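Local coordinates for inosine-uridine nucleoside N-ribohydrolase (Xanthomonas oryzae pv. oryzae, PDB 4KL0), which binds a calcium ion and probably, like its family, hydrolyses N-glycosyl bonds, though its own activity is not established, at residues T34-K38 / R76-A80; D41-T45 / N315-P319; A233-Y239 / V311-L316. One frame throughout, in Å; residues are numbered along the deposited sequence.

Interaction 1: residues T34-K38 / R76-A80. With CA (calcium ion), chain B.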
loop_
_atom_site.group_PDB
_atom_site.type_symbol
_atom_site.label_atom_id
_atom_site.label_comp_id
_atom_site.label_asym_id
_atom_site.label_seq_id
_atom_site.Cartn_x
_atom_site.Cartn_y
_atom_site.Cartn_z
ATOM N N THR A 34 -1.190 0.533 7.317
ATOM C CA THR A 34 -2.143 0.356 6.200
ATOM C C THR A 34 -3.580 0.704 6.587
ATOM O O THR A 34 -3.901 0.801 7.777
ATOM C CB THR A 34 -2.060 -1.101 5.775
ATOM O OG1 THR A 34 -2.972 -1.403 4.711
ATOM C CG2 THR A 34 -2.360 -2.030 6.928
ATOM N N ASP A 35 -4.416 1.026 5.591
ATOM C CA ASP A 35 -5.796 1.508 5.823
ATOM C C ASP A 35 -6.732 0.836 4.819
ATOM O O ASP A 35 -7.296 1.488 3.958
ATOM C CB ASP A 35 -5.883 3.048 5.712
ATOM C CG ASP A 35 -5.328 3.598 4.374
ATOM O OD1 ASP A 35 -4.843 2.798 3.531
ATOM O OD2 ASP A 35 -5.454 4.847 4.163
ATOM N N PRO A 36 -6.917 -0.466 4.971
ATOM C CA PRO A 36 -7.631 -1.214 3.897
ATOM C C PRO A 36 -9.154 -0.961 3.859
ATOM O O PRO A 36 -9.810 -0.485 4.829
ATOM C CB PRO A 36 -7.373 -2.678 4.275
ATOM C CG PRO A 36 -7.250 -2.658 5.821
ATOM C CD PRO A 36 -6.428 -1.359 6.043
ATOM N N ASN A 37 -9.694 -1.331 2.704
ATOM C CA ASN A 37 -11.156 -1.326 2.446
ATOM C C ASN A 37 -11.790 0.052 2.286
ATOM O O ASN A 37 -12.993 0.204 2.489
ATOM C CB ASN A 37 -11.906 -2.190 3.442
ATOM C CG ASN A 37 -13.207 -2.709 2.860
ATOM O OD1 ASN A 37 -13.225 -3.130 1.692
ATOM N ND2 ASN A 37 -14.305 -2.672 3.650
ATOM N N LYS A 38 -11.006 1.062 1.926
ATOM C CA LYS A 38 -11.640 2.251 1.335
ATOM C C LYS A 38 -11.353 2.316 -0.164
ATOM O O LYS A 38 -11.954 3.110 -0.904
ATOM C CB LYS A 38 -11.281 3.565 2.066
ATOM C CG LYS A 38 -9.819 3.856 2.381
ATOM C CD LYS A 38 -9.052 4.449 1.180
ATOM C CE LYS A 38 -7.595 4.876 1.602
ATOM N NZ LYS A 38 -6.880 5.394 0.381
ATOM N N ARG A 76 -11.379 -2.207 9.986
ATOM C CA ARG A 76 -10.342 -2.364 8.981
ATOM C C ARG A 76 -9.348 -3.437 9.382
ATOM O O ARG A 76 -8.956 -4.226 8.536
ATOM C CB ARG A 76 -9.628 -1.028 8.720
ATOM C CG ARG A 76 -10.497 0.050 8.167
ATOM C CD ARG A 76 -9.624 1.267 7.725
ATOM N NE ARG A 76 -10.435 2.473 7.602
ATOM C CZ ARG A 76 -11.321 2.706 6.646
ATOM N NH1 ARG A 76 -11.543 1.783 5.653
ATOM N NH2 ARG A 76 -11.998 3.857 6.647
ATOM N N ALA A 77 -8.971 -3.491 10.668
ATOM C CA ALA A 77 -8.014 -4.472 11.124
ATOM C C ALA A 77 -8.602 -5.894 11.017
ATOM O O ALA A 77 -7.920 -6.813 10.641
ATOM C CB ALA A 77 -7.605 -4.172 12.595
ATOM N N GLN A 78 -9.865 -6.046 11.371
ATOM C CA GLN A 78 -10.552 -7.308 11.214
ATOM C C GLN A 78 -10.588 -7.711 9.764
ATOM O O GLN A 78 -10.416 -8.890 9.449
ATOM C CB GLN A 78 -11.957 -7.222 11.757
ATOM C CG GLN A 78 -11.988 -7.123 13.321
ATOM C CD GLN A 78 -13.394 -6.899 13.811
ATOM O OE1 GLN A 78 -14.318 -7.580 13.363
ATOM N NE2 GLN A 78 -13.584 -5.933 14.706
ATOM N N LEU A 79 -10.841 -6.768 8.850
ATOM C CA LEU A 79 -10.757 -7.130 7.441
ATOM C C LEU A 79 -9.344 -7.556 6.976
ATOM O O LEU A 79 -9.203 -8.504 6.242
ATOM C CB LEU A 79 -11.286 -5.978 6.585
ATOM C CG LEU A 79 -11.180 -6.121 5.083
ATOM C CD1 LEU A 79 -12.274 -5.353 4.515
ATOM C CD2 LEU A 79 -9.829 -5.566 4.573
ATOM N N ALA A 80 -8.315 -6.814 7.388
ATOM C CA ALA A 80 -6.972 -7.191 7.044
ATOM C C ALA A 80 -6.672 -8.596 7.534
ATOM O O ALA A 80 -6.148 -9.426 6.784
ATOM C CB ALA A 80 -5.940 -6.193 7.571
HETATM CA CA CA B . -3.559 2.729 1.403
HETATM O O HOH W 1 -4.326 5.162 1.881
HETATM O O HOH W 2 -4.987 3.309 -0.548
HETATM O O HOH W 3 -2.221 4.538 -0.083
#
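Pro36, in the irregular loop that follows strand 28-34, comes closest to helix 70-86 at Arg76, their CA atoms lying 5.9 Å apart. The Arg76 chain runs extended from CG to NE alongside the proline carbonyl, and NH1 donates to Pro36 O at 3.0 Å with an N-H...O angle of 155°. The oxygen lies near the guanidinium plane, at its edge, while the donor is tilted from the carbonyl plane. One turn further along the helix, Leu79 divides its two methyls. CD2 packs on Pro36 CB at 3.8 Å, and CD1 presses tightly against Asn37 CG at 3.3 Å, the two side chains crossing at about a right angle. Ala80 is small enough to let the proline ring settle beside it. Asn37 has a positive phi (72°), which asparagine tolerates better than most residues, and its amide is held by Tyr252 and the carbonyl of Leu114. On the calcium side, Asp35 OD1 binds the metal at 2.5 Å, and Lys38 NZ donates to two metal-bound waters, one of which also donates to Asp35 OD2. Arg76 also bonds the carbonyls of Leu67, through NE, and of His110 and Lys112, through NH2. A buried arginine spent on backbone oxygens thus fixes the course of the loop just after Asp35, and may thereby help place that calcium ligand.

Interaction 2: residues D41-T45 / N315-P319; sequences DDVVT and NLYDP. With CA (calcium ion), chain B.
Asp41, in the first turn of helix 41-54, reaches across to the backbone of Tyr317 and Asp318. Its CB lies 3.5 Å from Asp318 OD2, and CG, set anti to the carbonyl carbon (chi1 -85°), carries the carboxylate toward the beginning of helix 317-325. OD1 merely comes near Tyr317 CD2 and the carbonyl of Asn315, whereas OD2 does the binding: it accepts from Asp318 N at 3.1 Å in an almost straight bond (169°) through its anti lone pair, and from Tyr317 N in a weak, bent one. OD2 also sits at the edge of the Tyr317 ring, near its plane. An acid suits this place, since N-H groups in the first turn of a helix lack acceptors within it. The neighbouring Asp42 belongs to the aspartate-rich segment that, as in other nucleoside hydrolases, binds calcium; it follows strand 28-34, the first along the chain in the largely parallel sheet. Its OD2 lies 2.5 Å from the ion and its OD1 2.8 Å, OD1 also being bonded by Thr34. Asp318 OD2 binds at 2.4 Å, its carboxylate turned 79° from that of Asp42, and Asp318 OD1 accepts from a calcium-bound water. Asp35 and the carbonyl of Ile151 complete the protein ligands. Away from the metal, Val44 CG1 meets Pro319 CG at 3.6 Å, and Thr45 OG1 turns back to donate to Asp41 O at 2.8 Å, on the face of that carbonyl opposite to Thr45 N.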
loop_
_atom_site.group_PDB
_atom_site.type_symbol
_atom_site.label_atom_id
_atom_site.label_comp_id
_atom_site.label_asym_id
_atom_site.label_seq_id
_atom_site.Cartn_x
_atom_site.Cartn_y
_atom_site.Cartn_z
ATOM N N ASP A 41 -6.370 -0.860 -3.008
ATOM C CA ASP A 41 -4.891 -0.837 -3.018
ATOM C C ASP A 41 -4.237 -1.644 -1.919
ATOM O O ASP A 41 -3.277 -2.379 -2.168
ATOM C CB ASP A 41 -4.448 0.575 -2.786
ATOM C CG ASP A 41 -4.410 1.341 -4.013
ATOM O OD1 ASP A 41 -5.515 1.737 -4.512
ATOM O OD2 ASP A 41 -3.261 1.588 -4.451
ATOM N N ASP A 42 -4.678 -1.448 -0.670
ATOM C CA ASP A 42 -3.996 -2.127 0.420
ATOM C C ASP A 42 -4.135 -3.622 0.293
ATOM O O ASP A 42 -3.178 -4.365 0.581
ATOM C CB ASP A 42 -4.507 -1.606 1.788
ATOM C CG ASP A 42 -4.302 -0.101 1.947
ATOM O OD1 ASP A 42 -3.424 0.252 2.740
ATOM O OD2 ASP A 42 -5.025 0.717 1.259
ATOM N N VAL A 43 -5.335 -4.081 -0.096
ATOM C CA VAL A 43 -5.529 -5.531 -0.193
ATOM C C VAL A 43 -4.790 -6.151 -1.368
ATOM O O VAL A 43 -4.301 -7.277 -1.234
ATOM C CB VAL A 43 -7.015 -5.870 -0.166
ATOM C CG1 VAL A 43 -7.238 -7.377 -0.504
ATOM C CG2 VAL A 43 -7.531 -5.536 1.264
ATOM N N VAL A 44 -4.628 -5.414 -2.480
ATOM C CA VAL A 44 -3.730 -5.892 -3.529
ATOM C C VAL A 44 -2.310 -6.020 -2.966
ATOM O O VAL A 44 -1.597 -7.011 -3.265
ATOM C CB VAL A 44 -3.717 -4.944 -4.769
ATOM C CG1 VAL A 44 -2.780 -5.569 -5.853
ATOM C CG2 VAL A 44 -5.169 -4.806 -5.311
ATOM N N THR A 45 -1.918 -5.075 -2.095
ATOM C CA THR A 45 -0.574 -5.147 -1.515
ATOM C C THR A 45 -0.437 -6.392 -0.635
ATOM O O THR A 45 0.616 -7.057 -0.654
ATOM C CB THR A 45 -0.293 -3.885 -0.661
ATOM O OG1 THR A 45 -0.575 -2.741 -1.448
ATOM C CG2 THR A 45 1.163 -3.850 -0.199
ATOM N N ASN A 315 -4.896 2.603 -11.262
ATOM C CA ASN A 315 -3.647 2.775 -10.505
ATOM C C ASN A 315 -3.454 1.821 -9.310
ATOM O O ASN A 315 -4.441 1.531 -8.588
ATOM C CB ASN A 315 -3.571 4.212 -10.027
ATOM C CG ASN A 315 -3.528 5.181 -11.179
ATOM O OD1 ASN A 315 -2.958 4.882 -12.247
ATOM N ND2 ASN A 315 -4.105 6.363 -10.974
ATOM N N LEU A 316 -2.236 1.300 -9.143
ATOM C CA LEU A 316 -1.882 0.457 -7.962
ATOM C C LEU A 316 -0.785 1.133 -7.102
ATOM O O LEU A 316 0.394 0.738 -7.091
ATOM C CB LEU A 316 -1.422 -0.961 -8.390
ATOM C CG LEU A 316 -2.535 -1.825 -8.982
ATOM C CD1 LEU A 316 -2.029 -3.216 -9.511
ATOM C CD2 LEU A 316 -3.724 -1.925 -7.974
ATOM N N TYR A 317 -1.163 2.119 -6.305
ATOM C CA TYR A 317 -0.152 2.904 -5.632
ATOM C C TYR A 317 0.557 2.113 -4.562
ATOM O O TYR A 317 1.765 2.114 -4.459
ATOM C CB TYR A 317 -0.802 4.112 -4.922
ATOM C CG TYR A 317 -1.704 4.940 -5.809
ATOM C CD1 TYR A 317 -1.174 5.907 -6.643
ATOM C CD2 TYR A 317 -3.085 4.756 -5.778
ATOM C CE1 TYR A 317 -2.006 6.682 -7.462
ATOM C CE2 TYR A 317 -3.930 5.507 -6.594
ATOM C CZ TYR A 317 -3.378 6.461 -7.424
ATOM O OH TYR A 317 -4.219 7.231 -8.226
ATOM N N ASP A 318 -0.221 1.422 -3.755
ATOM C CA ASP A 318 0.383 0.749 -2.628
ATOM C C ASP A 318 1.208 -0.501 -3.016
ATOM O O ASP A 318 2.282 -0.752 -2.424
ATOM C CB ASP A 318 -0.699 0.401 -1.599
ATOM C CG ASP A 318 -1.286 1.626 -0.941
ATOM O OD1 ASP A 318 -0.748 2.741 -1.083
ATOM O OD2 ASP A 318 -2.296 1.515 -0.213
ATOM N N PRO A 319 0.743 -1.298 -3.981
ATOM C CA PRO A 319 1.577 -2.435 -4.374
ATOM C C PRO A 319 2.893 -1.968 -4.942
ATOM O O PRO A 319 3.910 -2.598 -4.656
ATOM C CB PRO A 319 0.757 -3.059 -5.497
ATOM C CG PRO A 319 -0.636 -2.827 -5.065
ATOM C CD PRO A 319 -0.633 -1.413 -4.512
HETATM CA CA CA B . -3.559 2.729 1.403
HETATM O O HOH W 3 -2.221 4.538 -0.083
HETATM O O HOH W 2 -4.987 3.309 -0.548
HETATM O O HOH W 1 -4.326 5.162 1.881
#

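Interaction 3: residues A233-Y239 / V311-L316; sequences AVPPAFY and VTKLNL
Val234 and Leu314 form a single antiparallel bridge, a hydrogen-bonded pair: Val234 N donates to Leu314 O at 2.8 Å, and Leu314 N returns a bond to Val234 O at 2.7 Å. The inner side is tightly filled by leucines whose branches occupy different places. Leu316 CD1 lies over one face of the Phe238 ring, 4.1 Å from its centroid and 18° off the normal, and touches Val234 CG1 at 3.7 Å, while CD2 meets Tyr239 OH. With CG anti to the backbone N (chi1 171°), Phe238 turns its ring so that one face receives this methyl, toward the rim. Leu314 CD1 fits between Pro236 and the Tyr239 ring, one face of which is covered by Phe238 CD2. Branched aliphatic chains suit such a place, offering a methyl to each aromatic. Pro236 CD crowds Val311 O at 3.0 Å. One water enters this inner part, its oxygen accepting a hydrogen bond from Tyr239 OH at 2.7 Å and donating to Asn315 O. The other side is looser: Thr312 is exposed, and a water joins the carbonyls of Ala233 and Thr312, while Lys313 sends its amine off to the carbonyl of Arg283. Prolines without an N-H fit the end of the bridge and the turn into helix 236-243. That helix sits among three others, with Tyr239 against helix 248-269, Phe238 against helix 358-372, and both rings against Val44 of helix 41-54.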
loop_
_atom_site.group_PDB
_atom_site.type_symbol
_atom_site.label_atom_id
_atom_site.label_comp_id
_atom_site.label_asym_id
_atom_site.label_seq_id
_atom_site.Cartn_x
_atom_site.Cartn_y
_atom_site.Cartn_z
ATOM N N ALA A 233 -0.051 1.777 -14.572
ATOM C CA ALA A 233 -1.457 1.475 -14.322
ATOM C C ALA A 233 -1.832 0.176 -14.993
ATOM O O ALA A 233 -1.348 -0.107 -16.098
ATOM C CB ALA A 233 -2.364 2.627 -14.867
ATOM N N VAL A 234 -2.657 -0.629 -14.343
ATOM C CA VAL A 234 -3.071 -1.938 -14.876
ATOM C C VAL A 234 -4.483 -1.868 -15.478
ATOM O O VAL A 234 -5.297 -1.008 -15.117
ATOM C CB VAL A 234 -3.021 -3.013 -13.786
ATOM C CG1 VAL A 234 -1.568 -3.157 -13.215
ATOM C CG2 VAL A 234 -4.092 -2.732 -12.693
ATOM N N PRO A 235 -4.811 -2.773 -16.432
ATOM C CA PRO A 235 -6.178 -2.739 -16.981
ATOM C C PRO A 235 -7.145 -3.548 -16.117
ATOM O O PRO A 235 -6.651 -4.244 -15.175
ATOM C CB PRO A 235 -6.017 -3.448 -18.341
ATOM C CG PRO A 235 -4.925 -4.492 -18.036
ATOM C CD PRO A 235 -3.954 -3.811 -17.051
ATOM N N PRO A 236 -8.469 -3.510 -16.405
ATOM C CA PRO A 236 -9.419 -4.364 -15.681
ATOM C C PRO A 236 -9.014 -5.836 -15.710
ATOM O O PRO A 236 -9.423 -6.548 -14.804
ATOM C CB PRO A 236 -10.754 -4.175 -16.456
ATOM C CG PRO A 236 -10.655 -2.802 -17.014
ATOM C CD PRO A 236 -9.175 -2.445 -17.156
ATOM N N ALA A 237 -8.297 -6.291 -16.750
ATOM C CA ALA A 237 -7.964 -7.706 -16.872
ATOM C C ALA A 237 -7.158 -8.149 -15.665
ATOM O O ALA A 237 -7.175 -9.372 -15.328
ATOM C CB ALA A 237 -7.192 -7.990 -18.185
ATOM N N PHE A 238 -6.434 -7.199 -15.056
ATOM C CA PHE A 238 -5.687 -7.484 -13.801
ATOM C C PHE A 238 -6.639 -8.042 -12.747
ATOM O O PHE A 238 -6.359 -9.098 -12.162
ATOM C CB PHE A 238 -4.865 -6.283 -13.281
ATOM C CG PHE A 238 -4.283 -6.503 -11.887
ATOM C CD1 PHE A 238 -3.034 -7.102 -11.735
ATOM C CD2 PHE A 238 -5.003 -6.133 -10.757
ATOM C CE1 PHE A 238 -2.507 -7.323 -10.471
ATOM C CE2 PHE A 238 -4.494 -6.328 -9.512
ATOM C CZ PHE A 238 -3.224 -6.932 -9.361
ATOM N N TYR A 239 -7.780 -7.376 -12.543
ATOM C CA TYR A 239 -8.768 -7.767 -11.538
ATOM C C TYR A 239 -9.588 -8.964 -12.008
ATOM O O TYR A 239 -10.014 -9.787 -11.203
ATOM C CB TYR A 239 -9.706 -6.596 -11.232
ATOM C CG TYR A 239 -8.961 -5.507 -10.421
ATOM C CD1 TYR A 239 -8.829 -5.651 -9.062
ATOM C CD2 TYR A 239 -8.391 -4.375 -11.030
ATOM C CE1 TYR A 239 -8.167 -4.738 -8.299
ATOM C CE2 TYR A 239 -7.701 -3.431 -10.270
ATOM C CZ TYR A 239 -7.584 -3.655 -8.890
ATOM O OH TYR A 239 -6.954 -2.790 -8.061
ATOM N N VAL A 311 -12.375 0.590 -20.113
ATOM C CA VAL A 311 -11.353 1.072 -19.184
ATOM C C VAL A 311 -10.076 0.292 -19.425
ATOM O O VAL A 311 -10.135 -0.937 -19.599
ATOM C CB VAL A 311 -11.820 0.924 -17.727
ATOM C CG1 VAL A 311 -10.629 1.133 -16.782
ATOM C CG2 VAL A 311 -12.948 1.930 -17.456
ATOM N N THR A 312 -8.961 1.015 -19.474
ATOM C CA THR A 312 -7.606 0.459 -19.613
ATOM C C THR A 312 -6.584 0.813 -18.479
ATOM O O THR A 312 -5.494 0.210 -18.397
ATOM C CB THR A 312 -6.968 0.885 -20.988
ATOM O OG1 THR A 312 -6.578 2.260 -20.950
ATOM C CG2 THR A 312 -7.962 0.688 -22.112
ATOM N N LYS A 313 -6.908 1.766 -17.601
ATOM C CA LYS A 313 -5.883 2.338 -16.721
ATOM C C LYS A 313 -6.404 2.396 -15.284
ATOM O O LYS A 313 -7.245 3.254 -14.988
ATOM C CB LYS A 313 -5.587 3.785 -17.131
ATOM C CG LYS A 313 -5.093 3.954 -18.580
ATOM C CD LYS A 313 -4.458 5.343 -18.777
ATOM C CE LYS A 313 -5.449 6.352 -19.380
ATOM N NZ LYS A 313 -5.002 7.780 -19.168
ATOM N N LEU A 314 -5.892 1.537 -14.395
ATOM C CA LEU A 314 -6.293 1.518 -12.983
ATOM C C LEU A 314 -4.991 1.603 -12.151
ATOM O O LEU A 314 -4.077 0.756 -12.307
ATOM C CB LEU A 314 -7.079 0.244 -12.635
ATOM C CG LEU A 314 -8.397 0.123 -13.428
ATOM C CD1 LEU A 314 -8.865 -1.311 -13.332
ATOM C CD2 LEU A 314 -9.463 1.163 -12.935
ATOM N N ASN A 315 -4.896 2.603 -11.262
ATOM C CA ASN A 315 -3.647 2.775 -10.505
ATOM C C ASN A 315 -3.454 1.821 -9.310
ATOM O O ASN A 315 -4.441 1.531 -8.588
ATOM C CB ASN A 315 -3.571 4.212 -10.027
ATOM C CG ASN A 315 -3.528 5.181 -11.179
ATOM O OD1 ASN A 315 -2.958 4.882 -12.247
ATOM N ND2 ASN A 315 -4.105 6.363 -10.974
ATOM N N LEU A 316 -2.236 1.300 -9.143
ATOM C CA LEU A 316 -1.882 0.457 -7.962
ATOM C C LEU A 316 -0.785 1.133 -7.102
ATOM O O LEU A 316 0.394 0.738 -7.091
ATOM C CB LEU A 316 -1.422 -0.961 -8.390
ATOM C CG LEU A 316 -2.535 -1.825 -8.982
ATOM C CD1 LEU A 316 -2.029 -3.216 -9.511
ATOM C CD2 LEU A 316 -3.724 -1.925 -7.974
HETATM O O HOH W 4 -3.139 -0.696 -18.441
HETATM O O HOH W 5 -6.513 -0.372 -9.053
#

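How the interactions relate
From the N terminus, the chain leaves strand 28-34 through the first segment of interaction 1, which closes a loop holding all of helix 41-54 and strand 58-65 when helix 70-86 returns at 76-80. Interaction 2 begins inside that loop, at 41-45, and closes some 270 residues later at 315-319, so the two cross. They meet at the calcium ion, share its three waters, and touch directly where Thr34 OG1 probably bonds Asp42 OD1. Interaction 3 opens at 233-239, within the long span of interaction 2, and ends on the same stretch, its 311-316 overlapping 315-319. Sharing Asn315 and Leu316, it ties the approach to helix 317-325 to helix 236-243. It does not touch interaction 1.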